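Local coordinates for protein multi-copper Oxidase CueO (Ochrobactrum, PDB 6EVG) that probably couples the one-electron oxidation of phenolic substrates to oxygen reduction at copper centres, and oxidises lignin model compounds and lignosulfonate, at residues V37-Q42 against L64-R69; L173-R178 against L296-F301; R179-D184 against G200-V205. One frame throughout, in Å; residues are numbered along the deposited sequence.

Along the chain, interaction 1 is complete before interactions 2 and 3 begin, and interaction 3 falls within the long stretch of chain that separates the two strands of interaction 2. Interaction 1 joins strands 36-46 and 67-71 of two facing sheets; interaction 2 does the same for strands 170-178 and 295-303. Their centres lie about 22 Å apart, and the two meet where Leu64 packs on Val174. Interaction 3 is about 12 Å from interaction 2, centre to centre, and shares its sheet, because strands 170-178 and 202-205 are neighbours. The three contacts thus sample two successive beta sandwiches, in keeping with the multicopper oxidase fold, which touch through Leu64 and Val174.

Interaction 1 of 3, residues V37-Q42 against L64-R69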
ATOM      1  N   VAL A  37      -7.393 -20.190   1.892  1.00  8.84           N
ATOM      2  CA  VAL A  37      -6.107 -19.567   2.209  1.00  8.81           C
ATOM      3  C   VAL A  37      -6.109 -19.261   3.698  1.00  8.72           C
ATOM      4  O   VAL A  37      -6.928 -18.456   4.147  1.00  9.93           O
ATOM      5  CB  VAL A  37      -5.907 -18.301   1.373  1.00  9.22           C
ATOM      6  CG1 VAL A  37      -4.652 -17.531   1.839  1.00 10.19           C
ATOM      7  CG2 VAL A  37      -5.779 -18.624  -0.105  1.00 10.50           C
ATOM      8  N   LYS A  38      -5.174 -19.845   4.440  1.00  9.37           N
ATOM      9  CA  LYS A  38      -5.112 -19.657   5.883  1.00  9.37           C
ATOM     10  C   LYS A  38      -4.090 -18.589   6.273  1.00  9.17           C
ATOM     11  O   LYS A  38      -2.921 -18.642   5.849  1.00  9.93           O
ATOM     12  CB  LYS A  38      -4.762 -20.992   6.537  1.00 11.71           C
ATOM     13  CG  LYS A  38      -5.806 -22.073   6.391  1.00 17.77           C
ATOM     14  CD  LYS A  38      -5.455 -23.430   7.021  1.00 23.74           C
ATOM     15  CE  LYS A  38      -6.497 -24.454   6.645  1.00 26.59           C
ATOM     16  NZ  LYS A  38      -6.169 -25.729   7.307  1.00 34.45           N
ATOM     17  N   LEU A  39      -4.555 -17.597   7.055  1.00  8.79           N
ATOM     18  CA  LEU A  39      -3.732 -16.441   7.461  1.00  8.75           C
ATOM     19  C   LEU A  39      -3.852 -16.261   8.955  1.00  9.32           C
ATOM     20  O   LEU A  39      -4.895 -15.902   9.462  1.00 14.21           O
ATOM     21  CB  LEU A  39      -4.242 -15.178   6.769  1.00  8.67           C
ATOM     22  CG  LEU A  39      -4.263 -15.233   5.235  1.00  8.85           C
ATOM     23  CD1 LEU A  39      -5.046 -14.017   4.685  1.00 10.63           C
ATOM     24  CD2 LEU A  39      -2.838 -15.237   4.669  1.00  9.08           C
ATOM     25  N   LYS A  40      -2.776 -16.471   9.703  1.00  8.18           N
ATOM     26  CA  LYS A  40      -2.789 -16.410  11.151  1.00  8.93           C
ATOM     27  C   LYS A  40      -1.953 -15.209  11.596  1.00  8.37           C
ATOM     28  O   LYS A  40      -0.732 -15.172  11.391  1.00  9.29           O
ATOM     29  CB  LYS A  40      -2.263 -17.697  11.770  1.00 10.85           C
ATOM     30  CG  LYS A  40      -2.306 -17.642  13.322  1.00 13.32           C
ATOM     31  CD  LYS A  40      -1.745 -18.882  13.961  1.00 19.09           C
ATOM     32  CE  LYS A  40      -1.654 -18.756  15.483  1.00 24.15           C
ATOM     33  NZ  LYS A  40      -1.209 -20.080  15.998  1.00 31.62           N
ATOM     34  N   VAL A  41      -2.615 -14.251  12.227  1.00  8.18           N
ATOM     35  CA  VAL A  41      -1.948 -13.044  12.748  1.00  7.89           C
ATOM     36  C   VAL A  41      -1.370 -13.394  14.115  1.00  8.22           C
ATOM     37  O   VAL A  41      -2.073 -13.974  14.972  1.00  9.25           O
ATOM     38  CB  VAL A  41      -2.946 -11.867  12.819  1.00  8.26           C
ATOM     39  CG1 VAL A  41      -2.218 -10.639  13.281  1.00  8.91           C
ATOM     40  CG2 VAL A  41      -3.641 -11.666  11.463  1.00  9.60           C
ATOM     41  N   GLN A  42      -0.112 -13.031  14.360  1.00  8.59           N
ATOM     42  CA  GLN A  42       0.583 -13.478  15.530  1.00  9.02           C
ATOM     43  C   GLN A  42       1.718 -12.544  15.908  1.00  9.19           C
ATOM     44  O   GLN A  42       2.309 -11.917  15.041  1.00 10.00           O
ATOM     45  CB  GLN A  42       1.150 -14.889  15.304  1.00 10.60           C
ATOM     46  CG  GLN A  42       2.105 -14.940  14.106  1.00 12.58           C
ATOM     47  CD  GLN A  42       2.366 -16.367  13.632  1.00 13.35           C
ATOM     48  OE1 GLN A  42       3.402 -16.938  13.979  1.00 15.96           O
ATOM     49  NE2 GLN A  42       1.484 -16.931  12.818  1.00 14.40           N
ATOM     50  N   LEU A  64       5.772  -9.338   8.505  1.00  7.06           N
ATOM     51  CA  LEU A  64       5.276  -9.404   7.127  1.00  7.09           C
ATOM     52  C   LEU A  64       4.420 -10.661   6.976  1.00  7.02           C
ATOM     53  O   LEU A  64       3.777 -11.069   7.946  1.00  8.49           O
ATOM     54  CB  LEU A  64       6.391  -9.188   6.119  1.00  8.61           C
ATOM     55  CG  LEU A  64       6.649  -7.732   5.768  1.00 13.19           C
ATOM     56  CD1 LEU A  64       7.885  -7.620   4.914  1.00 14.01           C
ATOM     57  CD2 LEU A  64       5.560  -7.007   5.051  1.00 19.48           C
ATOM     58  N   GLY A  65       4.339 -11.217   5.786  1.00  6.99           N
ATOM     59  CA  GLY A  65       3.325 -12.202   5.493  1.00  7.29           C
ATOM     60  C   GLY A  65       3.545 -12.795   4.131  1.00  7.23           C
ATOM     61  O   GLY A  65       4.476 -12.442   3.406  1.00  8.55           O
ATOM     62  N   PRO A  66       2.692 -13.748   3.748  1.00  7.08           N
ATOM     63  CA  PRO A  66       2.795 -14.382   2.433  1.00  7.10           C
ATOM     64  C   PRO A  66       2.385 -13.441   1.300  1.00  6.80           C
ATOM     65  O   PRO A  66       1.716 -12.431   1.520  1.00  7.82           O
ATOM     66  CB  PRO A  66       1.815 -15.536   2.525  1.00  7.92           C
ATOM     67  CG  PRO A  66       0.760 -15.031   3.478  1.00  8.39           C
ATOM     68  CD  PRO A  66       1.544 -14.237   4.490  1.00  8.31           C
ATOM     69  N   LEU A  67       2.741 -13.872   0.085  1.00  7.03           N
ATOM     70  CA  LEU A  67       2.112 -13.357  -1.150  1.00  7.46           C
ATOM     71  C   LEU A  67       1.061 -14.372  -1.556  1.00  6.66           C
ATOM     72  O   LEU A  67       1.381 -15.514  -1.891  1.00  7.96           O
ATOM     73  CB  LEU A  67       3.147 -13.093  -2.233  1.00  8.07           C
ATOM     74  CG  LEU A  67       2.556 -12.437  -3.506  1.00  8.55           C
ATOM     75  CD1 LEU A  67       3.514 -11.475  -4.127  1.00  9.80           C
ATOM     76  CD2 LEU A  67       2.025 -13.436  -4.490  1.00  9.72           C
ATOM     77  N   VAL A  68      -0.194 -13.960  -1.425  1.00  6.95           N
ATOM     78  CA  VAL A  68      -1.355 -14.766  -1.803  1.00  7.13           C
ATOM     79  C   VAL A  68      -1.652 -14.496  -3.271  1.00  7.57           C
ATOM     80  O   VAL A  68      -1.844 -13.359  -3.674  1.00  9.17           O
ATOM     81  CB  VAL A  68      -2.572 -14.417  -0.931  1.00  7.54           C
ATOM     82  CG1 VAL A  68      -3.783 -15.243  -1.351  1.00  8.27           C
ATOM     83  CG2 VAL A  68      -2.254 -14.592   0.528  1.00  7.90           C
ATOM     84  N   ARG A  69      -1.638 -15.552  -4.113  1.00  7.30           N
ATOM     85  CA  ARG A  69      -1.931 -15.397  -5.537  1.00  7.92           C
ATOM     86  C   ARG A  69      -3.298 -15.990  -5.852  1.00  8.22           C
ATOM     87  O   ARG A  69      -3.533 -17.183  -5.553  1.00  9.39           O
ATOM     88  CB  ARG A  69      -0.849 -16.048  -6.360  1.00  9.79           C
ATOM     89  CG  ARG A  69      -1.032 -15.781  -7.845  1.00 12.23           C
ATOM     90  CD  ARG A  69       0.280 -15.932  -8.613  1.00 17.30           C
ATOM     91  NE  ARG A  69       0.579 -17.296  -8.636  1.00 17.85           N
ATOM     92  CZ  ARG A  69       1.771 -17.855  -9.005  1.00 16.76           C
ATOM     93  NH1 ARG A  69       2.835 -17.134  -9.370  1.00 18.83           N
ATOM     94  NH2 ARG A  69       1.868 -19.168  -9.054  1.00 19.73           N
TER
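Val37 and Val68 adopt the same first torsion, with CG1 anti to the backbone N (chi1 172° and 179°); both side chains leave the backbone toward the other segment, and the torsion turns CG1 and CG2 to face the other valine. The side chains reach for each other tip to tip. Val37 CG1 sits evenly against both branches of its partner, 4.0 Å from Val68 CG2 and 4.0 Å from Val68 CG1, while Val37 CG2 comes within 4.1 Å of Val68 CG1. Leu39 joins from the same face of its strand. Its CG is placed beside the backbone N (chi1 -58°), which swings CD2 in toward the opposite segment although the bond leaving the backbone does not aim there. CD2 meets the Pro66 ring end-on at its CG corner, 3.8 Å from Leu39 CD2 to Pro66 CG, the two side chains lying at a slant to one another. The same methyl is 4.2 Å from Val68 CG2, so it fills the angle between proline and valine.

This is the interior of a beta sandwich, in keeping with the cupredoxin-type domains of multicopper oxidases: strand 36-46 belongs to one sheet, strand 67-71 to the other, and apolar side chains alone bridge them between these segments. Val29, beside both Val37 and Pro66, and Ile59, beside both Leu39 and Pro66, extend the apolar layer. Along the edge of strand 36-46 that pairs with strand 54-59, the Asn60 amide binds the backbone twice, its OD1 receiving Lys40 N and its ND2 donating to Lys38 O. Beyond the apolar core, Gln42 folds back along its own strand: NE2 donates to Lys40 O at 3.2 Å, approaching from above the carbonyl plane, while the oxygen lies close to the plane of the glutamine amide.

Interaction 2 of 3, residues L173-R178 against L296-F301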
ATOM      1  N   LEU A 173       8.906  -6.157  -3.564  1.00  7.38           N
ATOM      2  CA  LEU A 173       9.753  -5.341  -2.687  1.00  7.75           C
ATOM      3  C   LEU A 173       8.844  -4.510  -1.795  1.00  7.44           C
ATOM      4  O   LEU A 173       8.175  -3.580  -2.268  1.00  8.80           O
ATOM      5  CB  LEU A 173      10.657  -4.383  -3.471  1.00  8.56           C
ATOM      6  CG  LEU A 173      11.589  -5.048  -4.515  1.00  9.16           C
ATOM      7  CD1 LEU A 173      12.369  -3.917  -5.251  1.00 10.73           C
ATOM      8  CD2 LEU A 173      12.536  -6.064  -3.908  1.00  9.66           C
ATOM      9  N   VAL A 174       8.865  -4.798  -0.503  1.00  6.93           N
ATOM     10  CA  VAL A 174       8.091  -4.044   0.481  1.00  6.83           C
ATOM     11  C   VAL A 174       9.073  -3.106   1.192  1.00  6.83           C
ATOM     12  O   VAL A 174       9.949  -3.546   1.963  1.00  7.30           O
ATOM     13  CB  VAL A 174       7.387  -4.983   1.504  1.00  7.60           C
ATOM     14  CG1 VAL A 174       6.616  -4.139   2.496  1.00  8.39           C
ATOM     15  CG2 VAL A 174       6.518  -5.989   0.772  1.00  7.87           C
ATOM     16  N   LEU A 175       8.901  -1.816   0.912  1.00  6.94           N
ATOM     17  CA  LEU A 175       9.795  -0.778   1.425  1.00  7.00           C
ATOM     18  C   LEU A 175       9.239  -0.247   2.752  1.00  6.76           C
ATOM     19  O   LEU A 175       8.061   0.178   2.787  1.00  7.68           O
ATOM     20  CB  LEU A 175       9.905   0.372   0.431  1.00  7.74           C
ATOM     21  CG  LEU A 175      10.222   0.028  -1.023  1.00  7.95           C
ATOM     22  CD1 LEU A 175      10.329   1.281  -1.882  1.00  8.52           C
ATOM     23  CD2 LEU A 175      11.505  -0.815  -1.169  1.00  9.25           C
ATOM     24  N   GLN A 176      10.057  -0.244   3.801  1.00  7.20           N
ATOM     25  CA  GLN A 176       9.634   0.250   5.109  1.00  7.59           C
ATOM     26  C   GLN A 176      10.805   0.952   5.789  1.00  7.49           C
ATOM     27  O   GLN A 176      11.935   0.983   5.281  1.00  8.34           O
ATOM     28  CB  GLN A 176       9.059  -0.854   5.992  1.00  7.88           C
ATOM     29  CG  GLN A 176       7.830  -1.507   5.424  1.00  8.23           C
ATOM     30  CD  GLN A 176       7.392  -2.712   6.200  1.00  7.98           C
ATOM     31  OE1 GLN A 176       8.185  -3.666   6.410  1.00  9.12           O
ATOM     32  NE2 GLN A 176       6.118  -2.705   6.635  1.00  9.45           N
ATOM     33  N   ASP A 177      10.547   1.544   6.945  1.00  8.19           N
ATOM     34  CA  ASP A 177      11.561   2.124   7.782  1.00  8.72           C
ATOM     35  C   ASP A 177      11.358   1.776   9.243  1.00  9.06           C
ATOM     36  O   ASP A 177      10.274   1.345   9.648  1.00 10.59           O
ATOM     37  CB  ASP A 177      11.717   3.641   7.579  1.00 10.09           C
ATOM     38  CG  ASP A 177      10.549   4.520   7.961  1.00 10.31           C
ATOM     39  OD1 ASP A 177       9.434   4.000   8.105  1.00 11.87           O
ATOM     40  OD2 ASP A 177      10.760   5.784   8.093  1.00 10.90           O
ATOM     41  N   ARG A 178      12.413   1.889  10.024  1.00  9.07           N
ATOM     42  CA  ARG A 178      12.424   1.485  11.406  1.00  8.89           C
ATOM     43  C   ARG A 178      13.225   2.491  12.249  1.00  9.43           C
ATOM     44  O   ARG A 178      14.355   2.844  11.922  1.00 10.33           O
ATOM     45  CB  ARG A 178      13.159   0.148  11.581  1.00  9.49           C
ATOM     46  CG  ARG A 178      12.504  -1.038  10.909  1.00  9.71           C
ATOM     47  CD  ARG A 178      11.144  -1.402  11.526  1.00  9.21           C
ATOM     48  NE  ARG A 178      11.297  -1.755  12.911  1.00  9.02           N
ATOM     49  CZ  ARG A 178      10.365  -2.419  13.597  1.00  8.94           C
ATOM     50  NH1 ARG A 178       9.228  -2.713  13.046  1.00  9.59           N
ATOM     51  NH2 ARG A 178      10.632  -2.808  14.851  1.00 10.27           N
ATOM     52  N   LEU A 296      19.710   7.589   0.211  1.00 10.40           N
ATOM     53  CA  LEU A 296      19.973   6.526   1.170  1.00 10.69           C
ATOM     54  C   LEU A 296      19.873   5.172   0.448  1.00  9.76           C
ATOM     55  O   LEU A 296      19.035   4.990  -0.435  1.00 10.65           O
ATOM     56  CB  LEU A 296      18.946   6.570   2.306  1.00 11.50           C
ATOM     57  CG  LEU A 296      18.859   7.867   3.091  1.00 13.65           C
ATOM     58  CD1 LEU A 296      17.731   7.793   4.109  1.00 15.66           C
ATOM     59  CD2 LEU A 296      20.167   8.199   3.745  1.00 18.06           C
ATOM     60  N   HIS A 297      20.706   4.232   0.877  1.00 10.77           N
ATOM     61  CA  HIS A 297      20.719   2.888   0.312  1.00 10.81           C
ATOM     62  C   HIS A 297      19.484   2.081   0.787  1.00 10.51           C
ATOM     63  O   HIS A 297      19.195   2.025   1.995  1.00 12.10           O
ATOM     64  CB  HIS A 297      21.971   2.167   0.774  1.00 11.57           C
ATOM     65  CG  HIS A 297      22.158   0.824   0.168  1.00 11.71           C
ATOM     66  ND1 HIS A 297      22.654   0.634  -1.098  1.00 13.62           N
ATOM     67  CD2 HIS A 297      21.913  -0.407   0.678  1.00 11.66           C
ATOM     68  CE1 HIS A 297      22.693  -0.676  -1.330  1.00 12.22           C
ATOM     69  NE2 HIS A 297      22.264  -1.326  -0.269  1.00 12.27           N
ATOM     70  N   LEU A 298      18.803   1.451  -0.163  1.00  9.59           N
ATOM     71  CA  LEU A 298      17.773   0.464   0.135  1.00  9.15           C
ATOM     72  C   LEU A 298      18.261  -0.967   0.020  1.00  8.92           C
ATOM     73  O   LEU A 298      18.098  -1.766   0.925  1.00  9.90           O
ATOM     74  CB  LEU A 298      16.531   0.670  -0.739  1.00  9.07           C
ATOM     75  CG  LEU A 298      15.646   1.860  -0.309  1.00 10.56           C
ATOM     76  CD1 LEU A 298      14.707   2.252  -1.422  1.00 10.96           C
ATOM     77  CD2 LEU A 298      14.801   1.439   0.910  1.00 12.73           C
ATOM     78  N   MET A 299      18.817  -1.333  -1.155  1.00  9.28           N
ATOM     79  CA  MET A 299      19.222  -2.696  -1.417  1.00  9.18           C
ATOM     80  C   MET A 299      20.123  -2.747  -2.638  1.00  9.36           C
ATOM     81  O   MET A 299      20.248  -1.727  -3.346  1.00 10.06           O
ATOM     82  CB  MET A 299      18.000  -3.611  -1.630  1.00  9.08           C
ATOM     83  CG  MET A 299      17.193  -3.253  -2.849  1.00  9.92           C
ATOM     84  SD  MET A 299      15.861  -4.404  -3.218  1.00 10.28           S
ATOM     85  CE  MET A 299      16.756  -5.847  -3.691  1.00 12.30           C
ATOM     86  N   ARG A 300      20.747  -3.889  -2.854  1.00  9.58           N
ATOM     87  CA  ARG A 300      21.618  -4.099  -4.008  1.00 10.15           C
ATOM     88  C   ARG A 300      21.097  -5.212  -4.885  1.00 10.41           C
ATOM     89  O   ARG A 300      20.613  -6.201  -4.360  1.00 11.75           O
ATOM     90  CB  ARG A 300      23.043  -4.402  -3.510  1.00 11.60           C
ATOM     91  CG  ARG A 300      24.071  -4.558  -4.671  1.00 13.46           C
ATOM     92  CD  ARG A 300      25.467  -4.507  -4.130  1.00 16.65           C
ATOM     93  NE  ARG A 300      26.512  -4.471  -5.118  1.00 24.10           N
ATOM     94  CZ  ARG A 300      26.942  -3.421  -5.857  1.00 28.63           C
ATOM     95  NH1 ARG A 300      26.306  -2.272  -5.885  1.00 33.66           N
ATOM     96  NH2 ARG A 300      28.017  -3.570  -6.647  1.00 35.29           N
ATOM     97  N   PHE A 301      21.238  -5.054  -6.192  1.00 10.12           N
ATOM     98  CA  PHE A 301      20.969  -6.104  -7.177  1.00 10.32           C
ATOM     99  C   PHE A 301      22.310  -6.519  -7.788  1.00 11.03           C
ATOM    100  O   PHE A 301      23.093  -5.671  -8.241  1.00 12.68           O
ATOM    101  CB  PHE A 301      20.084  -5.572  -8.307  1.00 10.44           C
ATOM    102  CG  PHE A 301      18.713  -5.231  -7.872  1.00 10.37           C
ATOM    103  CD1 PHE A 301      17.735  -6.215  -7.806  1.00 11.13           C
ATOM    104  CD2 PHE A 301      18.356  -3.959  -7.522  1.00 11.03           C
ATOM    105  CE1 PHE A 301      16.461  -5.915  -7.435  1.00 12.27           C
ATOM    106  CE2 PHE A 301      17.038  -3.661  -7.090  1.00 13.09           C
ATOM    107  CZ  PHE A 301      16.110  -4.653  -7.075  1.00 12.25           C
TER
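A classic beta bulge puts Leu298 and Met299 together opposite Leu284 of the adjacent strand 282-287, and as a result two consecutive side chains of strand 295-303 point into the core toward strand 170-178. Met299 meets Leu173 there. Its CG lies between the backbone N and the carbonyl carbon (chi1 64°), the chain then runs out extended, and the sulfur comes to rest against both leucine branches: SD is 3.8 Å from Leu173 CD2 and 4.1 Å from Leu173 CD1. The two side chains cross at about a right angle. Beyond the sulfur, a bend at chi3 turns the CE methyl back over one face of the Phe301 ring, 3.6 Å above its plane and offset toward the rim. Leu173 CD1 approaches the same ring differently, at its edge and near its plane, 4.2 Å from Phe301 CZ. Leucine, methionine and phenylalanine thus interlock, with the thioether between leucine branches and ring face.

Leu298, the other member of the bulge, engages Leu175 more loosely, with 4.4 Å between Leu298 CD1 and Leu175 CD2. Both of these leucines also pack on Phe233 and Val235 of strand 233-237, which also lies against this part of the core. Phe276 meets the Phe301 ring with the planes inclined at about 40°. The facing strands run roughly antiparallel, at 149°, and their axes come no nearer than 9.6 Å, a spacing bridged by side chains alone. Such packing of two sheets face to face around an apolar interior is characteristic of the beta sandwich of cupredoxin-like domains.

Interaction 3 of 3, residues R179-D184 against G200-V205; sequences RVIEGD and GGNLIV
The Asn202 amide has the CG2 methyl of Ile181 over one face, offset away from OD1, and at its ND2 end two successive backbone carbonyls. ND2 donates a hydrogen bond to the first, Arg178 O. The second is a neighbour without a bond, Arg179 O standing 3.8 Å from Asn202 ND2. Asn202 CG lies beside its own backbone N (chi1 -59°), and this torsion carries the amide across to the end of strand 170-178. The Ile181 methyl also rests on the asparagine stem, 4.3 Å separating Ile181 CG2 from Asn202 CB. The bond to Arg178 O fixes the rotation of the amide, while Ile181 packs beside it.

Where the two backbones come closest, Arg179 N is 3.8 Å from Gly200 CA; the lack of a side chain on Gly200 allows backbone to pass directly beside backbone. Arg179 leaves the backbone away from the strand, but its guanidinium forms a salt bridge through NH1 with Asp193 and gives NH2 to Arg199 O, which ties it to the chain leading into Gly200. Gly200 is held through both its N and its O: its N donates to Asp177 OD2, which also forms a salt bridge with Arg231 NE, and its O accepts from Arg231 NH2.

The arrangement is a strand-to-loop connection at the end of a sheet, consistent with a cupredoxin-like sandwich. Where strands 202-205 and 170-178 pair antiparallel, within a larger mixed sheet, through backbone bonds of Asn202 with Arg178 and Ile204 with Gln176, residues 179-184 leave the end of 170-178 toward helix 191-196, which carries Asp193.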
ATOM      1  N   ARG A 179      12.627   2.909  13.377  1.00  9.60           N
ATOM      2  CA  ARG A 179      13.361   3.597  14.429  1.00  9.79           C
ATOM      3  C   ARG A 179      14.135   2.592  15.294  1.00  9.64           C
ATOM      4  O   ARG A 179      15.200   2.944  15.805  1.00 10.80           O
ATOM      5  CB  ARG A 179      12.414   4.461  15.260  1.00 10.33           C
ATOM      6  CG  ARG A 179      13.049   5.290  16.337  1.00 11.28           C
ATOM      7  CD  ARG A 179      12.159   6.320  16.959  1.00 11.72           C
ATOM      8  NE  ARG A 179      11.684   7.257  15.936  1.00 11.05           N
ATOM      9  CZ  ARG A 179      10.696   8.143  16.080  1.00 11.51           C
ATOM     10  NH1 ARG A 179      10.099   8.266  17.250  1.00 11.98           N
ATOM     11  NH2 ARG A 179      10.322   8.904  15.081  1.00 11.84           N
ATOM     12  N   VAL A 180      13.559   1.408  15.488  1.00  9.59           N
ATOM     13  CA  VAL A 180      14.085   0.426  16.417  1.00  9.88           C
ATOM     14  C   VAL A 180      14.233  -0.920  15.712  1.00  9.53           C
ATOM     15  O   VAL A 180      13.261  -1.433  15.141  1.00 10.64           O
ATOM     16  CB  VAL A 180      13.157   0.287  17.625  1.00  9.85           C
ATOM     17  CG1 VAL A 180      13.668  -0.788  18.586  1.00 10.86           C
ATOM     18  CG2 VAL A 180      12.993   1.642  18.341  1.00 11.61           C
ATOM     19  N   ILE A 181      15.442  -1.477  15.770  1.00 10.41           N
ATOM     20  CA  ILE A 181      15.702  -2.821  15.270  1.00 10.77           C
ATOM     21  C   ILE A 181      16.144  -3.802  16.353  1.00 10.79           C
ATOM     22  O   ILE A 181      16.339  -4.995  16.073  1.00 11.70           O
ATOM     23  CB  ILE A 181      16.645  -2.804  14.039  1.00 13.41           C
ATOM     24  CG1 ILE A 181      17.977  -2.134  14.371  1.00 15.97           C
ATOM     25  CG2 ILE A 181      15.989  -2.099  12.864  1.00 13.86           C
ATOM     26  CD1 ILE A 181      18.882  -2.735  15.339  1.00 22.21           C
ATOM     27  N   GLU A 182      16.300  -3.354  17.607  1.00 10.23           N
ATOM     28  CA  GLU A 182      16.652  -4.221  18.743  1.00 11.48           C
ATOM     29  C   GLU A 182      15.841  -3.793  19.917  1.00 11.08           C
ATOM     30  O   GLU A 182      15.843  -2.605  20.302  1.00 12.74           O
ATOM     31  CB  GLU A 182      18.146  -4.117  19.033  1.00 14.55           C
ATOM     32  CG  GLU A 182      18.567  -4.887  20.284  1.00 16.50           C
ATOM     33  CD  GLU A 182      18.535  -6.373  20.257  1.00 19.43           C
ATOM     34  OE1 GLU A 182      19.367  -6.889  19.528  1.00 28.32           O
ATOM     35  OE2 GLU A 182      17.806  -6.981  21.189  1.00 23.23           O
ATOM     36  N   GLY A 183      15.174  -4.752  20.554  1.00 11.01           N
ATOM     37  CA  GLY A 183      14.424  -4.473  21.763  1.00 11.64           C
ATOM     38  C   GLY A 183      12.944  -4.623  21.590  1.00 10.13           C
ATOM     39  O   GLY A 183      12.380  -4.930  20.526  1.00 11.41           O
ATOM     40  N   ASP A 184      12.254  -4.331  22.690  1.00 10.63           N
ATOM     41  CA  ASP A 184      10.827  -4.480  22.739  1.00 11.42           C
ATOM     42  C   ASP A 184       9.986  -3.227  22.569  1.00 12.49           C
ATOM     43  O   ASP A 184       8.800  -3.313  22.280  1.00 15.90           O
ATOM     44  CB  ASP A 184      10.418  -5.205  24.038  1.00 12.90           C
ATOM     45  CG  ASP A 184      10.865  -6.670  24.033  1.00 14.94           C
ATOM     46  OD1 ASP A 184      11.097  -7.218  22.940  1.00 19.29           O
ATOM     47  OD2 ASP A 184      10.914  -7.304  25.115  1.00 18.71           O
ATOM     48  N   GLY A 200      11.728   6.481  10.731  1.00 10.87           N
ATOM     49  CA  GLY A 200      12.987   6.052  11.335  1.00 12.35           C
ATOM     50  C   GLY A 200      14.108   6.028  10.341  1.00 11.63           C
ATOM     51  O   GLY A 200      13.854   6.019   9.140  1.00 13.13           O
ATOM     52  N   GLY A 201      15.323   5.978  10.852  1.00 12.82           N
ATOM     53  CA  GLY A 201      16.525   6.072   9.982  1.00 14.03           C
ATOM     54  C   GLY A 201      16.994   4.770   9.415  1.00 12.74           C
ATOM     55  O   GLY A 201      17.866   4.761   8.549  1.00 16.54           O
ATOM     56  N   ASN A 202      16.469   3.637   9.892  1.00 11.51           N
ATOM     57  CA  ASN A 202      16.908   2.334   9.342  1.00 11.49           C
ATOM     58  C   ASN A 202      15.932   1.934   8.248  1.00 10.85           C
ATOM     59  O   ASN A 202      14.765   1.631   8.548  1.00 15.00           O
ATOM     60  CB  ASN A 202      16.917   1.282  10.440  1.00 12.35           C
ATOM     61  CG  ASN A 202      17.800   1.613  11.574  1.00 14.13           C
ATOM     62  OD1 ASN A 202      19.005   1.476  11.498  1.00 21.13           O
ATOM     63  ND2 ASN A 202      17.218   2.030  12.680  1.00 17.84           N
ATOM     64  N   LEU A 203      16.369   1.890   7.003  1.00  9.49           N
ATOM     65  CA  LEU A 203      15.483   1.469   5.904  1.00  8.70           C
ATOM     66  C   LEU A 203      15.558  -0.026   5.739  1.00  9.15           C
ATOM     67  O   LEU A 203      16.640  -0.593   5.895  1.00 11.36           O
ATOM     68  CB  LEU A 203      15.872   2.176   4.625  1.00  9.85           C
ATOM     69  CG  LEU A 203      15.981   3.700   4.671  1.00 10.67           C
ATOM     70  CD1 LEU A 203      16.203   4.262   3.270  1.00 12.81           C
ATOM     71  CD2 LEU A 203      14.680   4.330   5.247  1.00 11.21           C
ATOM     72  N   ILE A 204      14.423  -0.622   5.419  1.00  8.24           N
ATOM     73  CA  ILE A 204      14.354  -2.080   5.233  1.00  8.43           C
ATOM     74  C   ILE A 204      13.590  -2.419   3.957  1.00  8.07           C
ATOM     75  O   ILE A 204      12.717  -1.670   3.514  1.00  8.29           O
ATOM     76  CB  ILE A 204      13.745  -2.778   6.466  1.00  8.70           C
ATOM     77  CG1 ILE A 204      12.357  -2.229   6.804  1.00  9.00           C
ATOM     78  CG2 ILE A 204      14.704  -2.661   7.644  1.00  9.23           C
ATOM     79  CD1 ILE A 204      11.605  -3.051   7.836  1.00  9.67           C
ATOM     80  N   VAL A 205      13.952  -3.576   3.390  1.00  7.64           N
ATOM     81  CA  VAL A 205      13.233  -4.164   2.253  1.00  7.56           C
ATOM     82  C   VAL A 205      12.933  -5.600   2.606  1.00  7.48           C
ATOM     83  O   VAL A 205      13.808  -6.370   2.987  1.00  8.06           O
ATOM     84  CB  VAL A 205      14.008  -4.051   0.931  1.00  8.39           C
ATOM     85  CG1 VAL A 205      13.168  -4.566  -0.233  1.00  8.58           C
ATOM     86  CG2 VAL A 205      14.500  -2.616   0.681  1.00  8.45           C
TER